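Local coordinates for protection of telomeres protein poz1 (Schizosaccharomyces pombe, PDB 5WE0) that binds telomeric DNA and negatively regulates telomerase and the length of telomeres, at residues Q111-E116 and V229-D234; I89-S94 and A146-W151. All blocks are in the same frame, centred on the assembly; numbering follows the deposited sequence.

Contact 1 (111-116 with 229-234) and contact 2 (89-94 with 146-151) lie at the two ends of helix 93-115, their centres about 29 Å apart on opposite sides of the chain's centre. Along the chain the segments alternate: 89-94, 111-116, 146-151, then 229-234. The residues just before helix 93-115 pack on helix 130-157 in a tryptophan cluster, and its last turn is bonded by a disulfide to the residue just past helix 209-230. The nearest atoms of the two contacts are still about 13 Å apart, so they do not touch. Together they tie segments distant in sequence into one all-helical bundle, a fold without strands.

Contact 1 of 2, residues Q111-E116 and V229-D234; sequences QNCMRE and VFCDYD
Cys-113 and Cys-231 are joined by a disulfide, SG to SG at 2.1 Å, which bonds the last turn of helix 93-115 to the residue just past helix 209-230. The two CB atoms point at each other's segment, and the CA atoms of Cys-113 and Cys-231 stand 6.2 Å apart. On the helical side, SG of Cys-113 lies anti to the backbone N (chi1 -180°), which carries the sulfur out from the helix toward Cys-231. The torsion about the S-S bond is 119°, a right-handed bridge, opened somewhat beyond a right angle. Cysteine suits both places because no other residue could make this covalent link, and the bridge forms where the chain has just left helical geometry at Cys-231.

Beside the bridge, the two neighbours Met-114 and Phe-230 meet. The methionine chain, bent at chi2 and chi3, brings SD to 3.8 Å from CD2 of Phe-230, while CE of Met-114 approaches CE2 of the same ring at 4.0 Å. SD stands 4.4 Å from the ring centroid and 34° off the normal, an oblique Met-aromatic contact. Methionine fits here because its flexible thioether can bend to the ring's contour. CG1 of Val-229 sits over the centre of one face of the phenyl, while the sulfur comes obliquely from the other side. SG of Cys-113 completes the apolar patch, 4.1 Å from CB of Phe-230.

Around this patch, Cys-113 also packs on Leu-227 of helix 209-230, and Met-114 reaches Leu-133 and Asn-134 of helix 130-157. The end of helix 93-115 is therefore wedged between two other helices, with Leu-128, in the loop leading into helix 130-157, against Phe-230.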
loop_
_atom_site.group_PDB
_atom_site.type_symbol
_atom_site.label_atom_id
_atom_site.label_comp_id
_atom_site.label_asym_id
_atom_site.label_seq_id
_atom_site.Cartn_x
_atom_site.Cartn_y
_atom_site.Cartn_z
ATOM N N GLN A 111 9.736 -6.228 9.587
ATOM C CA GLN A 111 10.147 -6.264 10.988
ATOM C C GLN A 111 10.678 -7.641 11.383
ATOM O O GLN A 111 11.688 -7.736 12.083
ATOM C CB GLN A 111 9.007 -5.842 11.892
ATOM C CG GLN A 111 8.808 -4.343 11.917
ATOM C CD GLN A 111 7.737 -3.914 12.908
ATOM O OE1 GLN A 111 7.414 -4.647 13.847
ATOM N NE2 GLN A 111 7.170 -2.737 12.692
ATOM N N ASN A 112 9.981 -8.719 10.995
ATOM C CA ASN A 112 10.493 -10.058 11.299
ATOM C C ASN A 112 11.852 -10.306 10.668
ATOM O O ASN A 112 12.744 -10.862 11.312
ATOM C CB ASN A 112 9.527 -11.148 10.862
ATOM C CG ASN A 112 8.500 -11.452 11.911
ATOM O OD1 ASN A 112 8.013 -10.560 12.606
ATOM N ND2 ASN A 112 8.219 -12.743 12.092
ATOM N N CYS A 113 12.033 -9.908 9.409
ATOM C CA CYS A 113 13.346 -10.050 8.798
ATOM C C CYS A 113 14.440 -9.417 9.652
ATOM O O CYS A 113 15.512 -10.001 9.823
ATOM C CB CYS A 113 13.344 -9.441 7.397
ATOM S SG CYS A 113 14.932 -9.572 6.563
ATOM N N MET A 114 14.206 -8.213 10.172
ATOM C CA MET A 114 15.275 -7.554 10.910
ATOM C C MET A 114 15.585 -8.275 12.220
ATOM O O MET A 114 16.735 -8.263 12.679
ATOM C CB MET A 114 14.920 -6.088 11.142
ATOM C CG MET A 114 15.027 -5.291 9.846
ATOM S SD MET A 114 16.597 -5.397 8.951
ATOM C CE MET A 114 17.300 -3.763 9.287
ATOM N N ARG A 115 14.582 -8.916 12.819
ATOM C CA ARG A 115 14.731 -9.576 14.106
ATOM C C ARG A 115 15.420 -10.941 14.041
ATOM O O ARG A 115 15.807 -11.455 15.093
ATOM C CB ARG A 115 13.370 -9.739 14.764
ATOM C CG ARG A 115 13.007 -8.588 15.676
ATOM C CD ARG A 115 11.769 -8.959 16.484
ATOM N NE ARG A 115 10.549 -8.887 15.676
ATOM C CZ ARG A 115 9.666 -7.891 15.738
ATOM N NH1 ARG A 115 9.858 -6.876 16.587
ATOM N NH2 ARG A 115 8.586 -7.911 14.967
ATOM N N GLU A 116 15.577 -11.548 12.864
ATOM C CA GLU A 116 16.312 -12.819 12.783
ATOM C C GLU A 116 17.744 -12.612 12.281
ATOM O O GLU A 116 18.104 -13.050 11.189
ATOM C CB GLU A 116 15.581 -13.827 11.891
ATOM C CG GLU A 116 14.061 -13.681 11.870
ATOM C CD GLU A 116 13.383 -13.990 13.192
ATOM O OE1 GLU A 116 12.176 -13.658 13.331
ATOM O OE2 GLU A 116 14.043 -14.566 14.098
ATOM N N VAL A 229 19.293 -7.861 1.500
ATOM C CA VAL A 229 20.589 -7.862 2.165
ATOM C C VAL A 229 20.562 -8.782 3.386
ATOM O O VAL A 229 21.466 -9.596 3.579
ATOM C CB VAL A 229 20.986 -6.420 2.529
ATOM C CG1 VAL A 229 22.220 -6.393 3.407
ATOM C CG2 VAL A 229 21.211 -5.591 1.269
ATOM N N PHE A 230 19.503 -8.709 4.203
ATOM C CA PHE A 230 19.484 -9.425 5.479
ATOM C C PHE A 230 18.745 -10.758 5.469
ATOM O O PHE A 230 19.007 -11.592 6.341
ATOM C CB PHE A 230 18.865 -8.536 6.570
ATOM C CG PHE A 230 19.701 -7.342 6.896
ATOM C CD1 PHE A 230 20.876 -7.486 7.627
ATOM C CD2 PHE A 230 19.342 -6.083 6.449
ATOM C CE1 PHE A 230 21.661 -6.391 7.918
ATOM C CE2 PHE A 230 20.123 -4.978 6.739
ATOM C CZ PHE A 230 21.285 -5.135 7.473
ATOM N N CYS A 231 17.800 -10.972 4.567
ATOM C CA CYS A 231 17.138 -12.264 4.414
ATOM C C CYS A 231 17.326 -12.812 2.996
ATOM O O CYS A 231 18.073 -12.257 2.180
ATOM C CB CYS A 231 15.674 -12.146 4.852
ATOM S SG CYS A 231 15.515 -11.573 6.617
ATOM N N ASP A 232 16.696 -13.952 2.737
ATOM C CA ASP A 232 16.749 -14.621 1.437
ATOM C C ASP A 232 15.583 -14.217 0.532
ATOM O O ASP A 232 14.710 -15.012 0.164
ATOM C CB ASP A 232 16.873 -16.133 1.630
ATOM C CG ASP A 232 16.501 -16.916 0.382
ATOM O OD1 ASP A 232 17.124 -16.665 -0.691
ATOM O OD2 ASP A 232 15.703 -17.881 0.500
ATOM N N TYR A 233 15.497 -12.916 0.264
ATOM C CA TYR A 233 14.703 -12.425 -0.849
ATOM C C TYR A 233 15.638 -11.897 -1.928
ATOM O O TYR A 233 16.749 -11.438 -1.648
ATOM C CB TYR A 233 13.743 -11.316 -0.385
ATOM C CG TYR A 233 12.793 -11.731 0.727
ATOM C CD1 TYR A 233 13.211 -11.740 2.056
ATOM C CD2 TYR A 233 11.476 -12.076 0.455
ATOM C CE1 TYR A 233 12.344 -12.096 3.077
ATOM C CE2 TYR A 233 10.597 -12.444 1.478
ATOM C CZ TYR A 233 11.034 -12.439 2.781
ATOM O OH TYR A 233 10.164 -12.793 3.797
ATOM N N ASP A 234 15.147 -11.903 -3.162
ATOM C CA ASP A 234 15.815 -11.234 -4.270
ATOM C C ASP A 234 14.827 -10.222 -4.813
ATOM O O ASP A 234 13.774 -10.599 -5.340
ATOM C CB ASP A 234 16.276 -12.237 -5.332
ATOM C CG ASP A 234 16.939 -11.580 -6.536
ATOM O OD1 ASP A 234 17.157 -10.344 -6.556
ATOM O OD2 ASP A 234 17.327 -12.342 -7.451
#

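Contact 2 of 2, residues I89-S94 and A146-W151; sequences ILWEYS and AGICRW
The six-membered ring of Trp-91 lies against the backbone turn of helix 130-157 at Trp-151, whose CB sits over one face and comes within 3.5 Å of Trp-91 CH2. It is a CH-pi contact, CB being 3.9 Å from the ring centroid and 26° off the normal. Trp-151 offers its methylene here, while its own indole leads away from Trp-91. CZ3 of Trp-91 also abuts the helix backbone, 3.5 Å from O of Ile-148 and 4.3 Å from its CG2. CG2 of Ile-89 lies 3.5 Å from the plane on the opposite face, toward the rim, so the indole has a carbon on each side.

Trp-91 reaches this place from the centre of an inverse gamma turn, in which Glu-92 N bonds weakly to Leu-90 O. With CG anti to the carbonyl carbon (chi1 -63°), the indole swings off this turn toward helix 130-157. Trp-209, at the start of helix 209-230, meets both indoles edge to face, making an aromatic cluster at a junction of three helices. The broad indole suits this place, spanning from Ile-89 to Trp-151 while still offering Trp-209 a partner. Were Trp-91 replaced by an alanine, CB of Trp-151 and CG2 of Ile-89 would probably lose the flat ring between them, and Trp-209 an edge-to-face partner.

Residues 92-94 make no contact with 146-151; there the chain enters helix 93-115 and its bonds are polar. Glu-92 is its N-cap: OE2 accepts from Ser-94 N at 2.9 Å and 161°, the N-H coming from above the carboxylate plane. A glutamate's charge probably suits a helix start, whose first N-H groups lack an earlier helical carbonyl. OE1 of Glu-92 takes Leu-95 N and forms a salt bridge with a basic side chain of another protein's chain.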
loop_
_atom_site.group_PDB
_atom_site.type_symbol
_atom_site.label_atom_id
_atom_site.label_comp_id
_atom_site.label_asym_id
_atom_site.label_seq_id
_atom_site.Cartn_x
_atom_site.Cartn_y
_atom_site.Cartn_z
ATOM N N ILE A 89 -4.519 8.066 -8.625
ATOM C CA ILE A 89 -4.832 7.203 -7.496
ATOM C C ILE A 89 -6.343 7.157 -7.339
ATOM O O ILE A 89 -7.014 8.197 -7.382
ATOM C CB ILE A 89 -4.144 7.689 -6.205
ATOM C CG1 ILE A 89 -2.616 7.725 -6.396
ATOM C CG2 ILE A 89 -4.541 6.800 -5.022
ATOM C CD1 ILE A 89 -1.891 8.494 -5.353
ATOM N N LEU A 90 -6.880 5.946 -7.193
ATOM C CA LEU A 90 -8.299 5.722 -6.948
ATOM C C LEU A 90 -8.544 5.779 -5.439
ATOM O O LEU A 90 -8.321 4.800 -4.720
ATOM C CB LEU A 90 -8.732 4.382 -7.539
ATOM C CG LEU A 90 -10.196 3.989 -7.264
ATOM C CD1 LEU A 90 -11.182 5.070 -7.772
ATOM C CD2 LEU A 90 -10.537 2.626 -7.837
ATOM N N TRP A 91 -8.991 6.931 -4.947
ATOM C CA TRP A 91 -9.342 7.060 -3.537
ATOM C C TRP A 91 -10.749 6.503 -3.387
ATOM O O TRP A 91 -11.754 7.199 -3.525
ATOM C CB TRP A 91 -9.233 8.505 -3.070
ATOM C CG TRP A 91 -7.832 8.997 -3.173
ATOM C CD1 TRP A 91 -7.315 9.780 -4.160
ATOM C CD2 TRP A 91 -6.752 8.724 -2.263
ATOM N NE1 TRP A 91 -5.986 10.020 -3.918
ATOM C CE2 TRP A 91 -5.614 9.380 -2.762
ATOM C CE3 TRP A 91 -6.644 7.994 -1.070
ATOM C CZ2 TRP A 91 -4.372 9.315 -2.123
ATOM C CZ3 TRP A 91 -5.427 7.948 -0.429
ATOM C CH2 TRP A 91 -4.299 8.602 -0.964
ATOM N N GLU A 92 -10.824 5.213 -3.144
ATOM C CA GLU A 92 -12.083 4.566 -2.837
ATOM C C GLU A 92 -11.856 3.838 -1.518
ATOM O O GLU A 92 -10.811 3.204 -1.328
ATOM C CB GLU A 92 -12.511 3.611 -3.978
ATOM C CG GLU A 92 -13.916 3.017 -3.800
ATOM C CD GLU A 92 -13.966 1.716 -2.997
ATOM O OE1 GLU A 92 -13.196 0.776 -3.326
ATOM O OE2 GLU A 92 -14.771 1.648 -2.011
ATOM N N TYR A 93 -12.810 3.980 -0.597
ATOM C CA TYR A 93 -12.627 3.525 0.785
ATOM C C TYR A 93 -12.173 2.071 0.854
ATOM O O TYR A 93 -11.210 1.736 1.557
ATOM C CB TYR A 93 -13.936 3.708 1.559
ATOM C CG TYR A 93 -14.076 2.748 2.676
ATOM C CD1 TYR A 93 -13.213 2.824 3.790
ATOM C CD2 TYR A 93 -15.027 1.718 2.622
ATOM C CE1 TYR A 93 -13.299 1.912 4.833
ATOM C CE2 TYR A 93 -15.121 0.791 3.666
ATOM C CZ TYR A 93 -14.248 0.900 4.772
ATOM O OH TYR A 93 -14.309 0.010 5.819
ATOM N N SER A 94 -12.869 1.188 0.131
ATOM C CA SER A 94 -12.597 -0.238 0.232
ATOM C C SER A 94 -11.196 -0.569 -0.286
ATOM O O SER A 94 -10.433 -1.289 0.375
ATOM C CB SER A 94 -13.668 -1.016 -0.528
ATOM O OG SER A 94 -13.433 -2.409 -0.453
ATOM N N ALA A 146 0.261 7.607 7.581
ATOM C CA ALA A 146 -0.547 8.751 7.994
ATOM C C ALA A 146 -0.986 9.577 6.790
ATOM O O ALA A 146 -2.109 10.098 6.760
ATOM C CB ALA A 146 0.230 9.624 8.975
ATOM N N GLY A 147 -0.113 9.706 5.788
ATOM C CA GLY A 147 -0.489 10.435 4.590
ATOM C C GLY A 147 -1.625 9.775 3.827
ATOM O O GLY A 147 -2.528 10.450 3.342
ATOM N N ILE A 148 -1.573 8.448 3.687
ATOM C CA ILE A 148 -2.621 7.718 2.987
ATOM C C ILE A 148 -3.959 7.887 3.703
ATOM O O ILE A 148 -4.995 8.168 3.066
ATOM C CB ILE A 148 -2.229 6.232 2.852
ATOM C CG1 ILE A 148 -1.009 6.066 1.920
ATOM C CG2 ILE A 148 -3.418 5.387 2.395
ATOM C CD1 ILE A 148 -0.275 4.718 2.052
ATOM N N CYS A 149 -3.962 7.709 5.038
ATOM C CA CYS A 149 -5.199 7.845 5.819
ATOM C C CYS A 149 -5.765 9.256 5.736
ATOM O O CYS A 149 -6.981 9.445 5.663
ATOM C CB CYS A 149 -4.946 7.508 7.291
ATOM S SG CYS A 149 -4.407 5.829 7.557
ATOM N N ARG A 150 -4.898 10.254 5.804
ATOM C CA ARG A 150 -5.348 11.631 5.745
ATOM C C ARG A 150 -5.939 11.957 4.373
ATOM O O ARG A 150 -6.984 12.621 4.272
ATOM C CB ARG A 150 -4.183 12.550 6.079
ATOM C CG ARG A 150 -4.620 13.971 6.265
ATOM C CD ARG A 150 -3.854 14.609 7.400
ATOM N NE ARG A 150 -2.919 15.549 6.803
ATOM C CZ ARG A 150 -2.189 16.422 7.475
ATOM N NH1 ARG A 150 -1.389 17.244 6.808
ATOM N NH2 ARG A 150 -2.264 16.468 8.798
ATOM N N TRP A 151 -5.296 11.491 3.299
ATOM C CA TRP A 151 -5.841 11.796 1.978
ATOM C C TRP A 151 -7.124 11.023 1.697
ATOM O O TRP A 151 -8.020 11.560 1.028
ATOM C CB TRP A 151 -4.781 11.551 0.909
ATOM C CG TRP A 151 -3.910 12.784 0.791
ATOM C CD1 TRP A 151 -2.987 13.248 1.709
ATOM C CD2 TRP A 151 -3.937 13.744 -0.266
ATOM N NE1 TRP A 151 -2.427 14.429 1.263
ATOM C CE2 TRP A 151 -2.992 14.750 0.054
ATOM C CE3 TRP A 151 -4.651 13.839 -1.461
ATOM C CZ2 TRP A 151 -2.743 15.826 -0.787
ATOM C CZ3 TRP A 151 -4.427 14.925 -2.284
ATOM C CH2 TRP A 151 -3.475 15.906 -1.948
#